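Local coordinates for protein ribose-phosphate pyrophosphokinase (Mycobacterium smegmatis, PDB 5MP7) that probably transfers the pyrophosphoryl group of ATP to the 1-hydroxyl of ribose 5-phosphate, making PRPP, with magnesium as cofactor and as a hexamer, at residues R18-L23 against V281-P286; V63-P68 against M76-M81; K157-Y162 against T297-A302. One frame throughout, in Å; residues are numbered along the deposited sequence.

Interaction 1: residues R18-L23 against V281-P286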
ATOM      1  N   ARG A  18     -45.290 -14.656  22.768  1.00 40.63           N
ATOM      2  CA  ARG A  18     -44.135 -14.976  23.617  1.00 41.87           C
ATOM      3  C   ARG A  18     -43.965 -14.077  24.837  1.00 35.55           C
ATOM      4  O   ARG A  18     -43.134 -14.366  25.666  1.00 35.17           O
ATOM      5  CB  ARG A  18     -42.850 -14.867  22.793  1.00 43.92           C
ATOM      6  CG  ARG A  18     -42.720 -15.918  21.704  1.00 47.03           C
ATOM      7  CD  ARG A  18     -41.522 -15.593  20.821  1.00 47.20           C
ATOM      8  NE  ARG A  18     -41.773 -14.401  19.999  1.00 52.12           N
ATOM      9  CZ  ARG A  18     -40.847 -13.627  19.418  1.00 53.47           C
ATOM     10  NH1 ARG A  18     -39.555 -13.898  19.557  1.00 54.93           N
ATOM     11  NH2 ARG A  18     -41.227 -12.583  18.680  1.00 54.55           N
ATOM     12  N   ALA A  19     -44.730 -13.000  24.953  1.00 32.69           N
ATOM     13  CA  ALA A  19     -44.518 -12.034  26.022  1.00 33.90           C
ATOM     14  C   ALA A  19     -44.770 -12.558  27.455  1.00 33.69           C
ATOM     15  O   ALA A  19     -44.098 -12.142  28.386  1.00 33.71           O
ATOM     16  CB  ALA A  19     -45.342 -10.771  25.786  1.00 33.41           C
ATOM     17  N   HIS A  20     -45.730 -13.452  27.642  1.00 32.36           N
ATOM     18  CA  HIS A  20     -46.091 -13.804  28.979  1.00 30.17           C
ATOM     19  C   HIS A  20     -46.496 -15.241  28.995  1.00 31.52           C
ATOM     20  O   HIS A  20     -47.661 -15.558  29.130  1.00 29.15           O
ATOM     21  CB  HIS A  20     -47.180 -12.872  29.464  1.00 29.89           C
ATOM     22  CG  HIS A  20     -47.483 -13.014  30.923  1.00 30.81           C
ATOM     23  ND1 HIS A  20     -48.562 -12.398  31.516  1.00 30.90           N
ATOM     24  CD2 HIS A  20     -46.896 -13.748  31.891  1.00 30.46           C
ATOM     25  CE1 HIS A  20     -48.626 -12.747  32.782  1.00 27.91           C
ATOM     26  NE2 HIS A  20     -47.629 -13.569  33.038  1.00 28.53           N
ATOM     27  N   PRO A  21     -45.497 -16.137  28.913  1.00 36.31           N
ATOM     28  CA  PRO A  21     -45.723 -17.592  28.851  1.00 36.81           C
ATOM     29  C   PRO A  21     -46.391 -18.249  30.090  1.00 37.53           C
ATOM     30  O   PRO A  21     -47.152 -19.206  29.920  1.00 42.32           O
ATOM     31  CB  PRO A  21     -44.316 -18.171  28.578  1.00 38.78           C
ATOM     32  CG  PRO A  21     -43.337 -17.063  28.881  1.00 39.70           C
ATOM     33  CD  PRO A  21     -44.067 -15.764  28.792  1.00 36.59           C
ATOM     34  N   GLU A  22     -46.134 -17.760  31.296  1.00 37.35           N
ATOM     35  CA  GLU A  22     -46.805 -18.300  32.490  1.00 39.91           C
ATOM     36  C   GLU A  22     -48.307 -18.116  32.440  1.00 35.81           C
ATOM     37  O   GLU A  22     -49.061 -19.015  32.824  1.00 36.02           O
ATOM     38  CB  GLU A  22     -46.230 -17.692  33.799  1.00 49.04           C
ATOM     39  CG  GLU A  22     -44.795 -18.244  34.173  1.00 64.83           C
ATOM     40  CD  GLU A  22     -44.062 -17.436  35.255  1.00 77.35           C
ATOM     41  OE1 GLU A  22     -44.716 -16.636  35.966  1.00 94.96           O
ATOM     42  OE2 GLU A  22     -42.820 -17.599  35.408  1.00 73.65           O
ATOM     43  N   LEU A  23     -48.766 -16.955  31.982  1.00 33.50           N
ATOM     44  CA  LEU A  23     -50.199 -16.712  31.929  1.00 31.77           C
ATOM     45  C   LEU A  23     -50.829 -17.655  30.924  1.00 32.34           C
ATOM     46  O   LEU A  23     -51.890 -18.221  31.199  1.00 31.94           O
ATOM     47  CB  LEU A  23     -50.533 -15.282  31.556  1.00 30.90           C
ATOM     48  CG  LEU A  23     -52.014 -14.901  31.510  1.00 31.26           C
ATOM     49  CD1 LEU A  23     -52.720 -15.141  32.845  1.00 31.26           C
ATOM     50  CD2 LEU A  23     -52.115 -13.438  31.132  1.00 32.43           C
ATOM     51  N   VAL A 281     -51.403  -7.016  43.316  1.00 27.90           N
ATOM     52  CA  VAL A 281     -51.572  -6.903  41.869  1.00 27.48           C
ATOM     53  C   VAL A 281     -51.986  -8.232  41.279  1.00 26.28           C
ATOM     54  O   VAL A 281     -51.976  -9.237  41.971  1.00 30.29           O
ATOM     55  CB  VAL A 281     -50.312  -6.435  41.119  1.00 27.89           C
ATOM     56  CG1 VAL A 281     -49.880  -5.080  41.590  1.00 27.44           C
ATOM     57  CG2 VAL A 281     -49.190  -7.409  41.289  1.00 29.89           C
ATOM     58  N   THR A 282     -52.460  -8.210  40.040  1.00 25.31           N
ATOM     59  CA  THR A 282     -52.766  -9.433  39.304  1.00 26.23           C
ATOM     60  C   THR A 282     -51.637  -9.678  38.367  1.00 24.31           C
ATOM     61  O   THR A 282     -50.749  -8.842  38.203  1.00 27.06           O
ATOM     62  CB  THR A 282     -54.084  -9.375  38.482  1.00 27.59           C
ATOM     63  OG1 THR A 282     -53.901  -8.526  37.321  1.00 29.39           O
ATOM     64  CG2 THR A 282     -55.203  -8.859  39.331  1.00 27.72           C
ATOM     65  N   ASN A 283     -51.708 -10.797  37.679  1.00 25.77           N
ATOM     66  CA  ASN A 283     -50.666 -11.133  36.705  1.00 29.89           C
ATOM     67  C   ASN A 283     -51.068 -10.878  35.242  1.00 29.08           C
ATOM     68  O   ASN A 283     -50.801 -11.707  34.374  1.00 34.66           O
ATOM     69  CB  ASN A 283     -50.174 -12.582  36.935  1.00 28.58           C
ATOM     70  CG  ASN A 283     -51.202 -13.612  36.556  1.00 27.14           C
ATOM     71  OD1 ASN A 283     -52.404 -13.372  36.623  1.00 30.00           O
ATOM     72  ND2 ASN A 283     -50.741 -14.759  36.170  1.00 27.21           N
ATOM     73  N   THR A 284     -51.749  -9.772  34.973  1.00 27.78           N
ATOM     74  CA  THR A 284     -52.092  -9.424  33.598  1.00 27.84           C
ATOM     75  C   THR A 284     -50.827  -9.170  32.818  1.00 26.36           C
ATOM     76  O   THR A 284     -50.803  -9.383  31.636  1.00 29.52           O
ATOM     77  CB  THR A 284     -52.974  -8.161  33.510  1.00 29.46           C
ATOM     78  OG1 THR A 284     -52.478  -7.160  34.394  1.00 28.84           O
ATOM     79  CG2 THR A 284     -54.433  -8.473  33.844  1.00 29.16           C
ATOM     80  N   LEU A 285     -49.808  -8.701  33.507  1.00 27.72           N
ATOM     81  CA  LEU A 285     -48.465  -8.533  33.005  1.00 29.79           C
ATOM     82  C   LEU A 285     -47.560  -9.473  33.742  1.00 29.98           C
ATOM     83  O   LEU A 285     -47.873  -9.847  34.867  1.00 31.27           O
ATOM     84  CB  LEU A 285     -47.983  -7.112  33.273  1.00 31.58           C
ATOM     85  CG  LEU A 285     -48.759  -6.128  32.398  1.00 35.73           C
ATOM     86  CD1 LEU A 285     -48.833  -4.759  33.008  1.00 40.35           C
ATOM     87  CD2 LEU A 285     -48.156  -6.013  31.000  1.00 36.27           C
ATOM     88  N   PRO A 286     -46.440  -9.889  33.116  1.00 30.97           N
ATOM     89  CA  PRO A 286     -45.589 -10.872  33.794  1.00 31.19           C
ATOM     90  C   PRO A 286     -44.813 -10.157  34.897  1.00 34.89           C
ATOM     91  O   PRO A 286     -44.216  -9.125  34.652  1.00 35.65           O
ATOM     92  CB  PRO A 286     -44.651 -11.364  32.692  1.00 28.85           C
ATOM     93  CG  PRO A 286     -44.623 -10.264  31.721  1.00 28.22           C
ATOM     94  CD  PRO A 286     -45.922  -9.538  31.788  1.00 28.13           C
TER
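L23 meets N283 across this contact with the two methyls at its tip, while the start of the same side chain packs on the ring of H20. Its CB sits 3.4 Å above one face of that ring, toward the rim. CG lies anti to the backbone N (chi1 -178°). Both methyls meet N283, in the loop beyond strand 278-282: CD1 rests 3.9 Å from N283 ND2, and CD2 lies 3.9 Å from N283 O. The N283 amide is itself held from outside: OD1 accepts from I301 N and ND2 donates to Q26 OE1.

P286 packs over the opposite face of the H20 ring, its CB 3.7 Å from the ring centroid and 25° off the normal, a CH-pi contact. P286 CG also lies 3.9 Å from A19 O. These residues join the two PRTase-like halves of the subunit: H20 is the N-cap residue of helix 21-31 in the N-terminal domain, and N283 to P286 lead out of a strand of the seven-stranded sheet. T284 O, next along this loop, accepts a hydrogen bond from S66 OG, so a second loop of the N-terminal domain also holds the turn.

Interaction 2: residues V63-P68 against M76-M81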
ATOM      1  N   VAL A  63     -56.551 -15.453  20.752  1.00 25.81           N
ATOM      2  CA  VAL A  63     -55.150 -15.081  20.583  1.00 25.68           C
ATOM      3  C   VAL A  63     -54.759 -14.264  21.782  1.00 26.39           C
ATOM      4  O   VAL A  63     -55.147 -13.143  21.887  1.00 24.32           O
ATOM      5  CB  VAL A  63     -54.944 -14.240  19.333  1.00 24.91           C
ATOM      6  CG1 VAL A  63     -53.471 -13.979  19.115  1.00 24.45           C
ATOM      7  CG2 VAL A  63     -55.540 -14.970  18.161  1.00 27.09           C
ATOM      8  N   LEU A  64     -53.979 -14.854  22.677  1.00 29.37           N
ATOM      9  CA  LEU A  64     -53.642 -14.269  23.944  1.00 31.85           C
ATOM     10  C   LEU A  64     -52.276 -13.619  23.882  1.00 33.04           C
ATOM     11  O   LEU A  64     -51.292 -14.270  23.643  1.00 39.98           O
ATOM     12  CB  LEU A  64     -53.675 -15.352  25.016  1.00 34.55           C
ATOM     13  CG  LEU A  64     -53.146 -15.055  26.427  1.00 37.78           C
ATOM     14  CD1 LEU A  64     -53.782 -13.850  27.088  1.00 38.48           C
ATOM     15  CD2 LEU A  64     -53.411 -16.295  27.274  1.00 41.12           C
ATOM     16  N   GLN A  65     -52.225 -12.320  24.104  1.00 32.87           N
ATOM     17  CA  GLN A  65     -50.970 -11.620  24.179  1.00 32.63           C
ATOM     18  C   GLN A  65     -51.022 -10.567  25.294  1.00 32.32           C
ATOM     19  O   GLN A  65     -51.869  -9.653  25.281  1.00 33.62           O
ATOM     20  CB  GLN A  65     -50.654 -10.953  22.823  1.00 31.90           C
ATOM     21  CG  GLN A  65     -49.328 -10.230  22.759  1.00 30.01           C
ATOM     22  CD  GLN A  65     -48.136 -11.189  22.629  1.00 30.65           C
ATOM     23  OE1 GLN A  65     -47.887 -12.020  23.489  1.00 30.12           O
ATOM     24  NE2 GLN A  65     -47.387 -11.051  21.544  1.00 32.54           N
ATOM     25  N   SER A  66     -50.070 -10.656  26.206  1.00 30.89           N
ATOM     26  CA  SER A  66     -49.815  -9.590  27.155  1.00 30.26           C
ATOM     27  C   SER A  66     -48.817  -8.572  26.546  1.00 29.19           C
ATOM     28  O   SER A  66     -48.155  -8.874  25.583  1.00 29.49           O
ATOM     29  CB  SER A  66     -49.268 -10.201  28.410  1.00 32.36           C
ATOM     30  OG  SER A  66     -49.338  -9.277  29.448  1.00 39.84           O
ATOM     31  N   HIS A  67     -48.728  -7.362  27.091  1.00 29.59           N
ATOM     32  CA  HIS A  67     -47.991  -6.268  26.451  1.00 28.12           C
ATOM     33  C   HIS A  67     -47.078  -5.561  27.421  1.00 30.67           C
ATOM     34  O   HIS A  67     -47.219  -4.356  27.671  1.00 33.37           O
ATOM     35  CB  HIS A  67     -48.955  -5.269  25.811  1.00 28.08           C
ATOM     36  CG  HIS A  67     -49.663  -5.825  24.632  1.00 29.16           C
ATOM     37  ND1 HIS A  67     -50.854  -6.497  24.737  1.00 30.07           N
ATOM     38  CD2 HIS A  67     -49.327  -5.853  23.327  1.00 30.72           C
ATOM     39  CE1 HIS A  67     -51.220  -6.930  23.550  1.00 30.91           C
ATOM     40  NE2 HIS A  67     -50.314  -6.542  22.672  1.00 31.14           N
ATOM     41  N   PRO A  68     -46.112  -6.293  27.982  1.00 30.23           N
ATOM     42  CA  PRO A  68     -45.078  -5.634  28.753  1.00 29.43           C
ATOM     43  C   PRO A  68     -44.057  -4.923  27.838  1.00 31.90           C
ATOM     44  O   PRO A  68     -44.092  -5.077  26.627  1.00 33.80           O
ATOM     45  CB  PRO A  68     -44.422  -6.796  29.459  1.00 30.02           C
ATOM     46  CG  PRO A  68     -44.522  -7.916  28.465  1.00 31.33           C
ATOM     47  CD  PRO A  68     -45.900  -7.740  27.892  1.00 29.66           C
ATOM     48  N   MET A  76     -47.478  -5.748  17.510  1.00 26.49           N
ATOM     49  CA  MET A  76     -47.276  -6.257  16.132  1.00 27.67           C
ATOM     50  C   MET A  76     -47.335  -7.776  16.047  1.00 26.18           C
ATOM     51  O   MET A  76     -47.918  -8.284  15.129  1.00 24.37           O
ATOM     52  CB  MET A  76     -45.963  -5.810  15.544  1.00 30.98           C
ATOM     53  CG  MET A  76     -45.932  -4.321  15.217  1.00 39.22           C
ATOM     54  SD  MET A  76     -47.209  -3.727  14.083  1.00 47.54           S
ATOM     55  CE  MET A  76     -47.154  -4.980  12.793  1.00 41.47           C
ATOM     56  N   GLU A  77     -46.803  -8.495  17.037  1.00 24.82           N
ATOM     57  CA  GLU A  77     -46.891  -9.940  17.018  1.00 25.88           C
ATOM     58  C   GLU A  77     -48.338 -10.413  17.045  1.00 23.52           C
ATOM     59  O   GLU A  77     -48.693 -11.331  16.332  1.00 22.31           O
ATOM     60  CB  GLU A  77     -46.069 -10.566  18.164  1.00 30.64           C
ATOM     61  CG  GLU A  77     -46.158 -12.093  18.211  1.00 38.07           C
ATOM     62  CD  GLU A  77     -45.131 -12.761  19.149  1.00 45.83           C
ATOM     63  OE1 GLU A  77     -45.370 -12.854  20.396  1.00 41.10           O
ATOM     64  OE2 GLU A  77     -44.088 -13.245  18.624  1.00 54.03           O
ATOM     65  N   GLN A  78     -49.161  -9.801  17.889  1.00 23.09           N
ATOM     66  CA  GLN A  78     -50.577 -10.129  17.957  1.00 22.75           C
ATOM     67  C   GLN A  78     -51.296  -9.824  16.649  1.00 23.86           C
ATOM     68  O   GLN A  78     -52.073 -10.646  16.173  1.00 23.55           O
ATOM     69  CB  GLN A  78     -51.234  -9.386  19.117  1.00 23.45           C
ATOM     70  CG  GLN A  78     -52.673  -9.785  19.354  1.00 26.35           C
ATOM     71  CD  GLN A  78     -53.161  -9.388  20.722  1.00 27.96           C
ATOM     72  OE1 GLN A  78     -52.863  -8.298  21.170  1.00 32.43           O
ATOM     73  NE2 GLN A  78     -53.850 -10.282  21.411  1.00 28.86           N
ATOM     74  N   LEU A  79     -51.031  -8.662  16.051  1.00 24.58           N
ATOM     75  CA  LEU A  79     -51.635  -8.327  14.756  1.00 25.23           C
ATOM     76  C   LEU A  79     -51.219  -9.283  13.651  1.00 23.88           C
ATOM     77  O   LEU A  79     -52.058  -9.642  12.825  1.00 22.59           O
ATOM     78  CB  LEU A  79     -51.281  -6.907  14.306  1.00 27.05           C
ATOM     79  CG  LEU A  79     -51.793  -5.790  15.205  1.00 27.17           C
ATOM     80  CD1 LEU A  79     -51.140  -4.484  14.816  1.00 25.99           C
ATOM     81  CD2 LEU A  79     -53.294  -5.682  15.147  1.00 27.81           C
ATOM     82  N   ILE A  80     -49.953  -9.687  13.646  1.00 22.89           N
ATOM     83  CA  ILE A  80     -49.440 -10.647  12.652  1.00 24.57           C
ATOM     84  C   ILE A  80     -50.110 -12.031  12.804  1.00 26.00           C
ATOM     85  O   ILE A  80     -50.507 -12.619  11.826  1.00 23.83           O
ATOM     86  CB  ILE A  80     -47.922 -10.726  12.700  1.00 24.26           C
ATOM     87  CG1 ILE A  80     -47.355  -9.477  12.063  1.00 27.04           C
ATOM     88  CG2 ILE A  80     -47.373 -11.900  11.932  1.00 25.17           C
ATOM     89  CD1 ILE A  80     -45.930  -9.173  12.511  1.00 29.70           C
ATOM     90  N   MET A  81     -50.285 -12.497  14.035  1.00 27.84           N
ATOM     91  CA  MET A  81     -50.987 -13.744  14.298  1.00 28.72           C
ATOM     92  C   MET A  81     -52.437 -13.687  13.864  1.00 25.06           C
ATOM     93  O   MET A  81     -52.975 -14.663  13.346  1.00 24.17           O
ATOM     94  CB  MET A  81     -50.939 -14.101  15.794  1.00 31.67           C
ATOM     95  CG  MET A  81     -49.614 -14.717  16.194  1.00 38.47           C
ATOM     96  SD  MET A  81     -49.278 -14.851  17.971  1.00 47.33           S
ATOM     97  CE  MET A  81     -50.232 -16.286  18.370  1.00 44.56           C
TER
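V63 and M81 make the apolar end of this contact. V63 CG1, anti to the backbone N (chi1 -175°), lies 4.0 Å from M81 CE and also near M81 CB, the two side chains crossing at a slant. The carbonyl of V63 is met by a polar group instead: Q78 NE2 gives a weak, bent hydrogen bond to V63 O, 3.2 Å long with an N-H...O angle of 132°. The same NE2 also donates to I96 O, so the amide ties strand 60-64 to strand 92-97, the two strands joined by helix 71-87 in a beta-alpha-beta unit.

Beyond the strand, Q65 slides past Q78 in the opposite direction, its CB 3.6 Å from Q78 CD. A bend at chi2 (76°) turns CD aside, and Q65 NE2 donates to E77 OE1 at 2.9 Å. The carboxylate is met on its anti side and lies nearly coplanar with the amide, and Q65 NE2 has a second acceptor in W74 O. E77 OE2 is taken by a salt bridge to R18 NE. At H67 the ring turns an edge to Q78: CE1 lies 3.2 Å from Q78 OE1, which is close to the ring plane.

All the touching residues are buried, and Q78 NE2, Q65 NE2 and both E77 oxygens find partners within the protein. Q78 reaches from the helix to strand carbonyls, Q65 from the loop to the E77 carboxylate and W74 O on the helix, and the arginine and amide around that carboxylate would favour its ionised form.

Interaction 3: residues K157-Y162 against T297-A302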
ATOM      1  N   LYS A 157     -63.903  -7.896  42.130  1.00 40.20           N
ATOM      2  CA  LYS A 157     -64.327  -8.962  43.020  1.00 43.80           C
ATOM      3  C   LYS A 157     -63.136  -9.769  43.532  1.00 41.63           C
ATOM      4  O   LYS A 157     -63.093 -10.123  44.694  1.00 42.16           O
ATOM      5  CB  LYS A 157     -65.326  -9.897  42.350  1.00 49.74           C
ATOM      6  CG  LYS A 157     -66.739  -9.333  42.278  1.00 61.63           C
ATOM      7  CD  LYS A 157     -67.763 -10.459  42.142  1.00 75.05           C
ATOM      8  CE  LYS A 157     -69.194  -9.959  42.269  1.00 78.68           C
ATOM      9  NZ  LYS A 157     -69.747  -9.561  40.950  1.00 81.29           N
ATOM     10  N   LEU A 158     -62.185 -10.054  42.657  1.00 37.19           N
ATOM     11  CA  LEU A 158     -61.002 -10.792  43.016  1.00 37.13           C
ATOM     12  C   LEU A 158     -60.143 -10.028  44.042  1.00 34.22           C
ATOM     13  O   LEU A 158     -59.710 -10.609  45.040  1.00 34.41           O
ATOM     14  CB  LEU A 158     -60.184 -11.125  41.752  1.00 40.82           C
ATOM     15  CG  LEU A 158     -58.795 -11.764  41.892  1.00 45.63           C
ATOM     16  CD1 LEU A 158     -58.900 -13.236  42.322  1.00 46.89           C
ATOM     17  CD2 LEU A 158     -58.062 -11.636  40.562  1.00 45.62           C
ATOM     18  N   LEU A 159     -59.878  -8.759  43.788  1.00 31.48           N
ATOM     19  CA  LEU A 159     -59.047  -7.965  44.682  1.00 31.59           C
ATOM     20  C   LEU A 159     -59.744  -7.646  46.016  1.00 32.15           C
ATOM     21  O   LEU A 159     -59.111  -7.736  47.051  1.00 30.33           O
ATOM     22  CB  LEU A 159     -58.566  -6.699  44.011  1.00 31.76           C
ATOM     23  CG  LEU A 159     -57.619  -6.880  42.807  1.00 34.05           C
ATOM     24  CD1 LEU A 159     -57.648  -5.669  41.868  1.00 35.40           C
ATOM     25  CD2 LEU A 159     -56.194  -7.089  43.254  1.00 35.34           C
ATOM     26  N   THR A 160     -61.035  -7.325  46.004  1.00 30.70           N
ATOM     27  CA  THR A 160     -61.754  -6.988  47.238  1.00 31.67           C
ATOM     28  C   THR A 160     -62.060  -8.221  48.027  1.00 31.94           C
ATOM     29  O   THR A 160     -62.105  -8.158  49.226  1.00 36.19           O
ATOM     30  CB  THR A 160     -63.072  -6.172  47.008  1.00 32.24           C
ATOM     31  OG1 THR A 160     -63.961  -6.866  46.136  1.00 32.01           O
ATOM     32  CG2 THR A 160     -62.746  -4.813  46.387  1.00 34.28           C
ATOM     33  N   GLY A 161     -62.289  -9.341  47.359  1.00 34.67           N
ATOM     34  CA  GLY A 161     -62.433 -10.629  48.027  1.00 34.82           C
ATOM     35  C   GLY A 161     -61.199 -10.971  48.853  1.00 35.19           C
ATOM     36  O   GLY A 161     -61.305 -11.418  49.980  1.00 37.94           O
ATOM     37  N   TYR A 162     -60.019 -10.731  48.304  1.00 34.85           N
ATOM     38  CA  TYR A 162     -58.771 -10.998  49.024  1.00 33.52           C
ATOM     39  C   TYR A 162     -58.614 -10.027  50.200  1.00 34.94           C
ATOM     40  O   TYR A 162     -58.258 -10.431  51.301  1.00 36.72           O
ATOM     41  CB  TYR A 162     -57.590 -10.914  48.083  1.00 30.94           C
ATOM     42  CG  TYR A 162     -56.255 -10.992  48.756  1.00 31.29           C
ATOM     43  CD1 TYR A 162     -55.627  -9.843  49.202  1.00 33.39           C
ATOM     44  CD2 TYR A 162     -55.592 -12.206  48.906  1.00 31.43           C
ATOM     45  CE1 TYR A 162     -54.389  -9.895  49.817  1.00 33.06           C
ATOM     46  CE2 TYR A 162     -54.346 -12.270  49.504  1.00 31.26           C
ATOM     47  CZ  TYR A 162     -53.761 -11.102  49.949  1.00 33.58           C
ATOM     48  OH  TYR A 162     -52.544 -11.127  50.551  1.00 35.85           O
ATOM     49  N   THR A 297     -47.926  -9.085  46.550  1.00 27.50           N
ATOM     50  CA  THR A 297     -48.758 -10.269  46.400  1.00 30.57           C
ATOM     51  C   THR A 297     -49.355 -10.271  45.011  1.00 28.79           C
ATOM     52  O   THR A 297     -49.835  -9.250  44.559  1.00 25.86           O
ATOM     53  CB  THR A 297     -49.905 -10.221  47.390  1.00 33.85           C
ATOM     54  OG1 THR A 297     -49.343 -10.186  48.714  1.00 38.54           O
ATOM     55  CG2 THR A 297     -50.832 -11.415  47.223  1.00 34.20           C
ATOM     56  N   VAL A 298     -49.270 -11.400  44.317  1.00 28.55           N
ATOM     57  CA  VAL A 298     -49.766 -11.512  42.951  1.00 28.98           C
ATOM     58  C   VAL A 298     -50.874 -12.506  42.902  1.00 27.45           C
ATOM     59  O   VAL A 298     -50.689 -13.649  43.305  1.00 28.44           O
ATOM     60  CB  VAL A 298     -48.658 -11.929  41.970  1.00 31.08           C
ATOM     61  CG1 VAL A 298     -49.186 -11.986  40.559  1.00 31.48           C
ATOM     62  CG2 VAL A 298     -47.526 -10.906  42.032  1.00 34.78           C
ATOM     63  N   LEU A 299     -52.032 -12.075  42.422  1.00 27.47           N
ATOM     64  CA  LEU A 299     -53.172 -12.995  42.281  1.00 27.69           C
ATOM     65  C   LEU A 299     -53.321 -13.332  40.828  1.00 27.73           C
ATOM     66  O   LEU A 299     -52.990 -12.512  39.976  1.00 31.30           O
ATOM     67  CB  LEU A 299     -54.443 -12.374  42.800  1.00 28.16           C
ATOM     68  CG  LEU A 299     -54.359 -11.821  44.226  1.00 31.60           C
ATOM     69  CD1 LEU A 299     -55.633 -11.041  44.514  1.00 31.18           C
ATOM     70  CD2 LEU A 299     -54.158 -12.919  45.286  1.00 31.92           C
ATOM     71  N   SER A 300     -53.775 -14.539  40.527  1.00 24.82           N
ATOM     72  CA  SER A 300     -53.875 -14.956  39.157  1.00 27.42           C
ATOM     73  C   SER A 300     -55.158 -14.447  38.509  1.00 26.95           C
ATOM     74  O   SER A 300     -56.212 -14.598  39.078  1.00 27.78           O
ATOM     75  CB  SER A 300     -53.856 -16.482  39.037  1.00 29.17           C
ATOM     76  OG  SER A 300     -53.706 -16.840  37.653  1.00 33.38           O
ATOM     77  N   ILE A 301     -55.040 -13.904  37.310  1.00 27.92           N
ATOM     78  CA  ILE A 301     -56.186 -13.561  36.482  1.00 32.70           C
ATOM     79  C   ILE A 301     -56.647 -14.742  35.589  1.00 31.87           C
ATOM     80  O   ILE A 301     -57.621 -14.615  34.869  1.00 35.27           O
ATOM     81  CB  ILE A 301     -55.858 -12.308  35.620  1.00 33.99           C
ATOM     82  CG1 ILE A 301     -57.123 -11.525  35.336  1.00 38.94           C
ATOM     83  CG2 ILE A 301     -55.114 -12.629  34.325  1.00 32.57           C
ATOM     84  CD1 ILE A 301     -57.474 -10.593  36.476  1.00 44.90           C
ATOM     85  N   ALA A 302     -55.945 -15.865  35.625  1.00 29.33           N
ATOM     86  CA  ALA A 302     -56.212 -16.948  34.720  1.00 28.89           C
ATOM     87  C   ALA A 302     -57.607 -17.519  34.821  1.00 29.48           C
ATOM     88  O   ALA A 302     -58.216 -17.792  33.775  1.00 27.63           O
ATOM     89  CB  ALA A 302     -55.183 -18.047  34.859  1.00 28.93           C
TER
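T297 and Y162 meet tip to tip, T297 CG2 lying 3.8 Å from Y162 OH. Both hydroxyls turn to a third residue, as T297 OG1 and Y162 OH each form a hydrogen bond with E278 OE2, so the carboxylate bridges strand and helix where the two side chains merely touch.

Two residues on, L299 fills the middle of the interface. Its CG is anti to the carbonyl carbon (chi1 -53°), beside the backbone N. CD1 lies among L158 CG, L159 CD2 and Y162 CB, 4.1 Å from the last. CD2 takes the other branch and meets Y162 CD2 at 4.0 Å, approaching the ring obliquely. The leucine side chains of L158 and L299 run past each other in opposite directions.

Here helix 156-167 lies on the edge strand 296-299 of the seven-stranded mixed sheet, with short-segment axes 10.5 Å apart at 134°, and L159 and Y162 also touch I280 of the neighbouring strand.

At S300 the chain leaves the strand. Its carbonyl O lies 3.8 Å from L158 CD2, while OG points to the next helix and accepts a capping bond from A302 N, 3.2 Å long at 162°. Q26 OE1 is a further partner of that hydroxyl. I301 closes the row, CD1 lying beside L158 CD2, while its side chain also packs on L23 of helix 21-31.

In the fold
Interactions 1 and 2 are buried, whereas interaction 3 lies partly open at the edge of the larger sheet. Their chemistry follows their place: interaction 2 mixes hydrogen bonds of buried amides with apolar packing between strand end, loop and following helix; interaction 1 is ring and methyl packing between the two domains; interaction 3 is leucine and aromatic packing of a helix on an edge strand, with no hydrogen bond across it, its hydroxyls turning to residues outside. Interaction 1 meets interaction 2 through a salt bridge and a loop-to-loop hydrogen bond, and interaction 3 through neighbouring strands 278-282 and 296-299. Interactions 2 and 3 do not touch, lying on opposite sides of the chain's centre, their nearest atoms about 7 Å apart.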